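Long-range contacts in pyocin-S2 (Pseudomonas aeruginosa, PDB 5ODW), which kills sensitive bacteria by breaking down their chromosomal DNA and stopping lipid synthesis, this chain being its N-terminal part, which probably serves receptor binding: residues 20-25 against 170-175; 108-113 against 178-183; 78-83 against 104-109. All coordinates share one frame; numbering follows the deposited sequence.

Interaction 1 (20-25 against 170-175); sequences GRDIIQ and DIYKAQ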
loop_
_atom_site.group_PDB
_atom_site.type_symbol
_atom_site.label_atom_id
_atom_site.label_comp_id
_atom_site.label_asym_id
_atom_site.label_seq_id
_atom_site.Cartn_x
_atom_site.Cartn_y
_atom_site.Cartn_z
ATOM N N GLY C 20 -31.783 -26.195 31.848
ATOM C CA GLY C 20 -32.230 -25.466 30.675
ATOM C C GLY C 20 -31.077 -25.289 29.706
ATOM O O GLY C 20 -31.243 -25.431 28.495
ATOM N N ARG C 21 -29.904 -24.976 30.249
ATOM C CA ARG C 21 -28.700 -24.812 29.456
ATOM C C ARG C 21 -28.282 -26.147 28.852
ATOM O O ARG C 21 -28.391 -27.192 29.488
ATOM C CB ARG C 21 -27.565 -24.271 30.324
ATOM C CG ARG C 21 -28.008 -23.272 31.377
ATOM C CD ARG C 21 -26.826 -22.497 31.933
ATOM N NE ARG C 21 -27.242 -21.486 32.900
ATOM C CZ ARG C 21 -26.437 -20.558 33.406
ATOM N NH1 ARG C 21 -25.167 -20.503 33.036
ATOM N NH2 ARG C 21 -26.903 -19.681 34.282
ATOM N N ASP C 22 -27.795 -26.089 27.622
ATOM C CA ASP C 22 -27.323 -27.262 26.866
ATOM C C ASP C 22 -26.375 -28.145 27.687
ATOM O O ASP C 22 -25.575 -27.597 28.447
ATOM C CB ASP C 22 -26.646 -26.830 25.552
ATOM C CG ASP C 22 -27.584 -26.393 24.432
ATOM O OD1 ASP C 22 -28.829 -26.470 24.621
ATOM O OD2 ASP C 22 -27.078 -25.997 23.358
ATOM N N ILE C 23 -26.477 -29.506 27.547
ATOM C CA ILE C 23 -25.659 -30.499 28.280
ATOM C C ILE C 23 -24.145 -30.153 28.210
ATOM O O ILE C 23 -23.465 -30.207 29.235
ATOM C CB ILE C 23 -25.984 -31.973 27.890
ATOM C CG1 ILE C 23 -25.508 -32.961 28.981
ATOM C CG2 ILE C 23 -25.477 -32.359 26.495
ATOM C CD1 ILE C 23 -26.369 -34.195 29.152
ATOM N N ILE C 24 -23.659 -29.733 27.020
ATOM C CA ILE C 24 -22.293 -29.279 26.794
ATOM C C ILE C 24 -22.395 -27.776 26.478
ATOM O O ILE C 24 -22.963 -27.400 25.449
ATOM C CB ILE C 24 -21.597 -30.099 25.678
ATOM C CG1 ILE C 24 -21.613 -31.608 26.005
ATOM C CG2 ILE C 24 -20.162 -29.593 25.462
ATOM C CD1 ILE C 24 -21.675 -32.514 24.832
ATOM N N GLN C 25 -21.888 -26.926 27.394
ATOM C CA GLN C 25 -21.953 -25.464 27.284
ATOM C C GLN C 25 -20.588 -24.780 27.070
ATOM O O GLN C 25 -19.631 -25.108 27.771
ATOM C CB GLN C 25 -22.666 -24.874 28.531
ATOM C CG GLN C 25 -22.923 -23.366 28.465
ATOM C CD GLN C 25 -23.759 -22.838 29.599
ATOM O OE1 GLN C 25 -24.258 -23.598 30.437
ATOM N NE2 GLN C 25 -23.854 -21.515 29.696
ATOM N N ASP C 170 -26.306 -34.318 19.615
ATOM C CA ASP C 170 -25.960 -35.725 19.418
ATOM C C ASP C 170 -26.362 -36.543 20.676
ATOM O O ASP C 170 -27.051 -37.563 20.568
ATOM C CB ASP C 170 -24.454 -35.880 19.077
ATOM C CG ASP C 170 -24.057 -37.282 18.615
ATOM O OD1 ASP C 170 -24.653 -37.779 17.624
ATOM O OD2 ASP C 170 -23.137 -37.875 19.228
ATOM N N ILE C 171 -25.963 -36.041 21.855
ATOM C CA ILE C 171 -26.238 -36.595 23.177
ATOM C C ILE C 171 -27.768 -36.675 23.431
ATOM O O ILE C 171 -28.274 -37.770 23.678
ATOM C CB ILE C 171 -25.455 -35.794 24.275
ATOM C CG1 ILE C 171 -23.904 -35.866 24.090
ATOM C CG2 ILE C 171 -25.871 -36.189 25.692
ATOM C CD1 ILE C 171 -23.238 -37.283 23.983
ATOM N N TYR C 172 -28.490 -35.531 23.327
ATOM C CA TYR C 172 -29.951 -35.434 23.500
ATOM C C TYR C 172 -30.710 -36.463 22.637
ATOM O O TYR C 172 -31.593 -37.133 23.171
ATOM C CB TYR C 172 -30.470 -34.018 23.173
ATOM C CG TYR C 172 -30.151 -32.909 24.163
ATOM C CD1 TYR C 172 -30.392 -33.073 25.526
ATOM C CD2 TYR C 172 -29.796 -31.637 23.719
ATOM C CE1 TYR C 172 -30.181 -32.031 26.431
ATOM C CE2 TYR C 172 -29.575 -30.590 24.611
ATOM C CZ TYR C 172 -29.767 -30.789 25.967
ATOM O OH TYR C 172 -29.574 -29.744 26.840
ATOM N N LYS C 173 -30.349 -36.608 21.323
ATOM C CA LYS C 173 -30.936 -37.571 20.369
ATOM C C LYS C 173 -30.807 -39.007 20.898
ATOM O O LYS C 173 -31.762 -39.779 20.798
ATOM C CB LYS C 173 -30.230 -37.486 18.993
ATOM C CG LYS C 173 -31.072 -36.942 17.834
ATOM C CD LYS C 173 -30.260 -36.936 16.524
ATOM C CE LYS C 173 -30.804 -36.045 15.420
ATOM N NZ LYS C 173 -29.731 -35.596 14.485
ATOM N N ALA C 174 -29.621 -39.355 21.453
ATOM C CA ALA C 174 -29.294 -40.667 22.018
ATOM C C ALA C 174 -29.963 -40.911 23.380
ATOM O O ALA C 174 -30.343 -42.050 23.674
ATOM C CB ALA C 174 -27.792 -40.810 22.149
ATOM N N GLN C 175 -30.088 -39.845 24.210
ATOM C CA GLN C 175 -30.721 -39.895 25.531
ATOM C C GLN C 175 -32.203 -40.219 25.432
ATOM O O GLN C 175 -32.718 -40.943 26.284
ATOM C CB GLN C 175 -30.509 -38.591 26.309
ATOM C CG GLN C 175 -29.133 -38.499 26.965
ATOM C CD GLN C 175 -28.972 -37.293 27.847
ATOM O OE1 GLN C 175 -28.638 -37.408 29.021
ATOM N NE2 GLN C 175 -29.152 -36.106 27.300
#

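Interaction 2 (108-113 against 178-183); sequences ALMDAK and ILKQTS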
loop_
_atom_site.group_PDB
_atom_site.type_symbol
_atom_site.label_atom_id
_atom_site.label_comp_id
_atom_site.label_asym_id
_atom_site.label_seq_id
_atom_site.Cartn_x
_atom_site.Cartn_y
_atom_site.Cartn_z
ATOM N N ALA C 108 -41.273 -37.086 31.502
ATOM C CA ALA C 108 -41.074 -35.654 31.740
ATOM C C ALA C 108 -39.678 -35.272 31.344
ATOM O O ALA C 108 -39.496 -34.205 30.736
ATOM C CB ALA C 108 -41.317 -35.306 33.198
ATOM N N LEU C 109 -38.689 -36.159 31.650
ATOM C CA LEU C 109 -37.285 -35.955 31.292
ATOM C C LEU C 109 -37.120 -36.052 29.788
ATOM O O LEU C 109 -36.478 -35.186 29.203
ATOM C CB LEU C 109 -36.354 -36.949 32.000
ATOM C CG LEU C 109 -34.851 -36.641 31.919
ATOM C CD1 LEU C 109 -34.502 -35.302 32.580
ATOM C CD2 LEU C 109 -34.032 -37.770 32.524
ATOM N N MET C 110 -37.740 -37.081 29.169
ATOM C CA MET C 110 -37.742 -37.330 27.735
ATOM C C MET C 110 -38.263 -36.103 26.990
ATOM O O MET C 110 -37.585 -35.627 26.075
ATOM C CB MET C 110 -38.621 -38.548 27.419
ATOM C CG MET C 110 -38.196 -39.302 26.180
ATOM S SD MET C 110 -39.514 -40.319 25.460
ATOM C CE MET C 110 -39.665 -41.615 26.689
ATOM N N ASP C 111 -39.407 -35.582 27.415
ATOM C CA ASP C 111 -40.004 -34.411 26.791
ATOM C C ASP C 111 -39.117 -33.175 26.917
ATOM O O ASP C 111 -39.021 -32.381 25.987
ATOM C CB ASP C 111 -41.386 -34.137 27.386
ATOM C CG ASP C 111 -42.420 -35.151 26.942
ATOM O OD1 ASP C 111 -42.081 -36.033 26.131
ATOM O OD2 ASP C 111 -43.574 -35.065 27.403
ATOM N N ALA C 112 -38.485 -33.006 28.074
ATOM C CA ALA C 112 -37.607 -31.864 28.304
ATOM C C ALA C 112 -36.437 -31.905 27.334
ATOM O O ALA C 112 -36.019 -30.888 26.792
ATOM C CB ALA C 112 -37.106 -31.871 29.736
ATOM N N LYS C 113 -35.912 -33.103 27.133
ATOM C CA LYS C 113 -34.799 -33.353 26.214
ATOM C C LYS C 113 -35.240 -33.198 24.772
ATOM O O LYS C 113 -34.477 -32.699 23.936
ATOM C CB LYS C 113 -34.164 -34.728 26.471
ATOM C CG LYS C 113 -33.459 -34.755 27.814
ATOM C CD LYS C 113 -32.543 -35.928 28.023
ATOM C CE LYS C 113 -31.839 -35.808 29.356
ATOM N NZ LYS C 113 -30.994 -34.586 29.426
ATOM N N ILE C 178 -32.598 -43.907 24.900
ATOM C CA ILE C 178 -32.401 -44.568 26.201
ATOM C C ILE C 178 -33.678 -44.469 27.040
ATOM O O ILE C 178 -34.064 -45.459 27.665
ATOM C CB ILE C 178 -31.150 -44.042 26.991
ATOM C CG1 ILE C 178 -29.837 -44.243 26.199
ATOM C CG2 ILE C 178 -31.075 -44.707 28.358
ATOM C CD1 ILE C 178 -28.603 -43.726 26.851
ATOM N N LEU C 179 -34.317 -43.278 27.056
ATOM C CA LEU C 179 -35.535 -43.023 27.823
ATOM C C LEU C 179 -36.756 -43.703 27.221
ATOM O O LEU C 179 -37.633 -44.089 27.981
ATOM C CB LEU C 179 -35.778 -41.524 28.056
ATOM C CG LEU C 179 -34.796 -40.832 29.008
ATOM C CD1 LEU C 179 -34.712 -39.344 28.732
ATOM C CD2 LEU C 179 -35.151 -41.097 30.459
ATOM N N LYS C 180 -36.808 -43.881 25.877
ATOM C CA LYS C 180 -37.895 -44.581 25.169
ATOM C C LYS C 180 -37.898 -46.056 25.601
ATOM O O LYS C 180 -38.957 -46.606 25.902
ATOM C CB LYS C 180 -37.714 -44.472 23.640
ATOM C CG LYS C 180 -38.956 -43.992 22.902
ATOM C CD LYS C 180 -38.836 -42.527 22.477
ATOM C CE LYS C 180 -40.022 -42.037 21.676
ATOM N NZ LYS C 180 -39.840 -40.633 21.222
ATOM N N GLN C 181 -36.692 -46.672 25.665
ATOM C CA GLN C 181 -36.482 -48.058 26.088
ATOM C C GLN C 181 -36.753 -48.214 27.581
ATOM O O GLN C 181 -37.339 -49.226 27.974
ATOM C CB GLN C 181 -35.066 -48.545 25.727
ATOM C CG GLN C 181 -34.835 -50.040 26.014
ATOM C CD GLN C 181 -33.510 -50.576 25.513
ATOM O OE1 GLN C 181 -32.750 -49.865 24.848
ATOM N NE2 GLN C 181 -33.190 -51.841 25.809
ATOM N N THR C 182 -36.352 -47.212 28.408
ATOM C CA THR C 182 -36.612 -47.211 29.850
ATOM C C THR C 182 -38.122 -47.089 30.117
ATOM O O THR C 182 -38.646 -47.853 30.928
ATOM C CB THR C 182 -35.749 -46.183 30.583
ATOM O OG1 THR C 182 -34.377 -46.541 30.413
ATOM C CG2 THR C 182 -36.058 -46.121 32.075
ATOM N N SER C 183 -38.812 -46.192 29.372
ATOM C CA SER C 183 -40.260 -45.961 29.425
ATOM C C SER C 183 -41.040 -47.192 28.979
ATOM O O SER C 183 -42.029 -47.525 29.629
ATOM C CB SER C 183 -40.657 -44.769 28.564
ATOM O OG SER C 183 -41.943 -44.298 28.926
#

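Interaction 3 (78-83 against 104-109); sequences KEVDEL and SIVDAL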
loop_
_atom_site.group_PDB
_atom_site.type_symbol
_atom_site.label_atom_id
_atom_site.label_comp_id
_atom_site.label_asym_id
_atom_site.label_seq_id
_atom_site.Cartn_x
_atom_site.Cartn_y
_atom_site.Cartn_z
ATOM N N LYS C 78 -28.531 -42.073 36.000
ATOM C CA LYS C 78 -28.157 -41.340 37.209
ATOM C C LYS C 78 -28.989 -40.021 37.296
ATOM O O LYS C 78 -29.315 -39.577 38.410
ATOM C CB LYS C 78 -26.643 -41.049 37.240
ATOM C CG LYS C 78 -26.087 -40.682 38.619
ATOM C CD LYS C 78 -24.775 -39.892 38.483
ATOM C CE LYS C 78 -24.443 -39.064 39.706
ATOM N NZ LYS C 78 -23.261 -38.188 39.482
ATOM N N GLU C 79 -29.339 -39.408 36.125
ATOM C CA GLU C 79 -30.169 -38.188 36.080
ATOM C C GLU C 79 -31.562 -38.559 36.590
ATOM O O GLU C 79 -32.134 -37.858 37.440
ATOM C CB GLU C 79 -30.298 -37.642 34.648
ATOM C CG GLU C 79 -29.150 -36.781 34.161
ATOM C CD GLU C 79 -29.415 -36.108 32.825
ATOM O OE1 GLU C 79 -30.588 -35.750 32.562
ATOM O OE2 GLU C 79 -28.447 -35.908 32.054
ATOM N N VAL C 80 -32.079 -39.704 36.064
ATOM C CA VAL C 80 -33.359 -40.323 36.395
ATOM C C VAL C 80 -33.377 -40.590 37.902
ATOM O O VAL C 80 -34.339 -40.209 38.569
ATOM C CB VAL C 80 -33.578 -41.612 35.534
ATOM C CG1 VAL C 80 -34.734 -42.477 36.053
ATOM C CG2 VAL C 80 -33.797 -41.259 34.068
ATOM N N ASP C 81 -32.287 -41.176 38.437
ATOM C CA ASP C 81 -32.162 -41.501 39.857
ATOM C C ASP C 81 -32.123 -40.248 40.759
ATOM O O ASP C 81 -32.727 -40.289 41.837
ATOM C CB ASP C 81 -30.990 -42.458 40.119
ATOM C CG ASP C 81 -31.269 -43.905 39.711
ATOM O OD1 ASP C 81 -32.163 -44.131 38.850
ATOM O OD2 ASP C 81 -30.571 -44.807 40.218
ATOM N N GLU C 82 -31.505 -39.151 40.314
ATOM C CA GLU C 82 -31.537 -37.894 41.077
ATOM C C GLU C 82 -32.954 -37.294 41.152
ATOM O O GLU C 82 -33.395 -36.869 42.214
ATOM C CB GLU C 82 -30.571 -36.867 40.491
ATOM C CG GLU C 82 -29.164 -36.938 41.057
ATOM C CD GLU C 82 -29.124 -36.672 42.548
ATOM O OE1 GLU C 82 -30.203 -36.587 43.165
ATOM O OE2 GLU C 82 -28.014 -36.549 43.105
ATOM N N LEU C 83 -33.656 -37.267 40.019
ATOM C CA LEU C 83 -35.045 -36.802 39.954
ATOM C C LEU C 83 -35.992 -37.705 40.715
ATOM O O LEU C 83 -36.949 -37.208 41.303
ATOM C CB LEU C 83 -35.528 -36.694 38.510
ATOM C CG LEU C 83 -35.002 -35.533 37.686
ATOM C CD1 LEU C 83 -35.493 -35.649 36.269
ATOM C CD2 LEU C 83 -35.423 -34.176 38.267
ATOM N N SER C 104 -43.587 -41.352 34.804
ATOM C CA SER C 104 -43.835 -39.946 34.506
ATOM C C SER C 104 -42.547 -39.142 34.507
ATOM O O SER C 104 -42.348 -38.278 33.661
ATOM C CB SER C 104 -44.800 -39.375 35.535
ATOM O OG SER C 104 -45.783 -40.337 35.863
ATOM N N ILE C 105 -41.682 -39.425 35.467
ATOM C CA ILE C 105 -40.365 -38.777 35.563
ATOM C C ILE C 105 -39.558 -38.984 34.255
ATOM O O ILE C 105 -39.042 -38.006 33.708
ATOM C CB ILE C 105 -39.589 -39.243 36.839
ATOM C CG1 ILE C 105 -40.163 -38.609 38.115
ATOM C CG2 ILE C 105 -38.060 -39.008 36.730
ATOM C CD1 ILE C 105 -40.063 -39.495 39.339
ATOM N N VAL C 106 -39.477 -40.252 33.772
ATOM C CA VAL C 106 -38.804 -40.694 32.540
ATOM C C VAL C 106 -39.389 -39.942 31.318
ATOM O O VAL C 106 -38.621 -39.389 30.517
ATOM C CB VAL C 106 -38.856 -42.247 32.390
ATOM C CG1 VAL C 106 -38.498 -42.697 30.969
ATOM C CG2 VAL C 106 -37.958 -42.940 33.424
ATOM N N ASP C 107 -40.720 -39.891 31.241
ATOM C CA ASP C 107 -41.443 -39.155 30.205
ATOM C C ASP C 107 -41.239 -37.634 30.289
ATOM O O ASP C 107 -41.070 -36.975 29.275
ATOM C CB ASP C 107 -42.938 -39.467 30.276
ATOM C CG ASP C 107 -43.261 -40.887 29.868
ATOM O OD1 ASP C 107 -42.331 -41.643 29.539
ATOM O OD2 ASP C 107 -44.453 -41.247 29.873
ATOM N N ALA C 108 -41.273 -37.086 31.502
ATOM C CA ALA C 108 -41.074 -35.654 31.740
ATOM C C ALA C 108 -39.678 -35.272 31.344
ATOM O O ALA C 108 -39.496 -34.205 30.736
ATOM C CB ALA C 108 -41.317 -35.306 33.198
ATOM N N LEU C 109 -38.689 -36.159 31.650
ATOM C CA LEU C 109 -37.285 -35.955 31.292
ATOM C C LEU C 109 -37.120 -36.052 29.788
ATOM O O LEU C 109 -36.478 -35.186 29.203
ATOM C CB LEU C 109 -36.354 -36.949 32.000
ATOM C CG LEU C 109 -34.851 -36.641 31.919
ATOM C CD1 LEU C 109 -34.502 -35.302 32.580
ATOM C CD2 LEU C 109 -34.032 -37.770 32.524
#

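Interaction 1 (20-25 against 170-175)
This is a buried, mainly apolar docking of a loop and the start of a short strand onto the long helix 153-204, close to the centre of the chain. I23 gives the largest share, with the Y172 side chain close behind. The CG1 branch of I23 is anti to the backbone N (chi1 -160°), so that CG2 takes the crowded position between N and carbonyl carbon and meets I171 CG2 at 3.9 Å. The two side chains cross at about a right angle, and CD1 of I23 runs on toward the end of Q175, tip to tip. I24 adds its own tip: CD1 rests 4.1 Å from CG1 of I171, so that two consecutive isoleucines bear on one helix residue. Branched aliphatic chains suit this place, since they bring bulk close to the backbone. Strand 24-26 pairs with 12-14 in a two-stranded antiparallel sheet, and the contact thus lays a small β-hairpin on an otherwise helical body; I24 N is hydrogen-bonded to S168 OG, about one helical turn before I171. Y172 supplies the polar note. Its ring reaches out from the helix so that OH meets the loop backbone at D22 and I23, where I23 N lies 3.2 Å from Y172 OH in a weak hydrogen bond, bent to 133° at the hydrogen. The D22 carboxylate stands at the ring edge with its plane 78° from that of the ring, while OD2 has a long, weak ion pair with K165. I171 also packs against H65 and L68 of helix 47-70.

Interaction 2 (108-113 against 178-183)
Two donors grip the carbonyl oxygen of I178: the backbone N of T182 at 3.0 Å from I178 O, and T182 OG1, also 3.0 Å from I178 O. The hydroxyl comes in above the carbonyl plane, at a C=O...donor angle of 143°, folding a threonine back on its own helix. Across the contact the matter is apolar. Helices 96-121 and 153-204 run nearly antiparallel here, their short axes 9.9 Å apart at 158°, as in neighbouring arms of an elongated helical bundle. L179 and M110 form the centre of the contact, sliding past each other in opposite directions, with M110 CG 3.8 Å from L179 CB. One branch of L179, CD1, lies against the backbone of the facing helix, 3.8 Å from M110 CA; the other, CD2, meets L109 CD2 at 4.1 Å, nearly at right angles. The unbranched, flexible methionine reaches farther: its chain bends at the last torsion (chi3 -70°), which sets SD beside the aliphatic part of K180, 3.8 Å from its CD, and turns the terminal methyl CE over S183 CB. S183 fits because it is small; its OG hydrogen-bonds OD1 of D107, on the facing helix 96-121 about a turn before M110. K113 lends methylenes, CD touching L179 CD1 at 4.1 Å. With no hydrogen bond between the two segments, their mutual hold rests on shape and the burial of hydrocarbon and sulfur; K180 is exposed at the margin, whereas the buried K113 amino group is turned to polar partners, among them, weakly, E79.

Interaction 3 (78-83 against 104-109)
L109 is the hub: its two methyls fork into helix 72-86, CD1 meeting L83 CD1 at 3.8 Å and CD2 meeting V80 CG2 at the same 3.8 Å. CG anti to the backbone N (chi1 -168°) directs the fork at helix 72-86, and the branching at CG lets one residue meet two partners. Beside it L83 sets its CB 3.9 Å from I105 CG2, and the second branch of V80, CG1, approaches V106 CG2 at 4.2 Å. The short β-branched valines suit the closer part of the interface, where V80 and V106 have the nearest backbones; the longer leucines bridge where the helices part. These are two consecutive helices of the α-helical body, joined by the loop 87-95 and splayed strongly: the axes cross at 120°, 10.1 Å apart. E79 lies beside the same leucine, its extended chain bringing OE1 within 3.9 Å of L109 CD1. Its OE2 lies close to E75 OE2, a pairing of like charges that may raise the pKa of one of them. Further out, I105 touches L89 in the connecting loop, and V106 is backed by L179, S183 and L186 of helix 153-204.

How the interactions relate
From the N terminus, residues 20-25 lead into the second strand of the hairpin, and 170-175 comes back to it about 145 residues later, so interaction 1 closes a loop around most of the helical body. Interaction 3 falls within that loop, closing a short loop of some 20 residues that includes the 87-95 connection. Where it ends, at A108 and L109, interaction 2 begins, closing a loop of some 64 residues, mostly helix, between 113 and 178; since 178-183 lies beyond 175, interactions 1 and 2 cross. Helix 153-204 serves the hairpin in interaction 1 and helix 96-121 in interaction 2; helix 96-121 passes the connection on to 72-86. Q175 touches K113 and E79, joining all three.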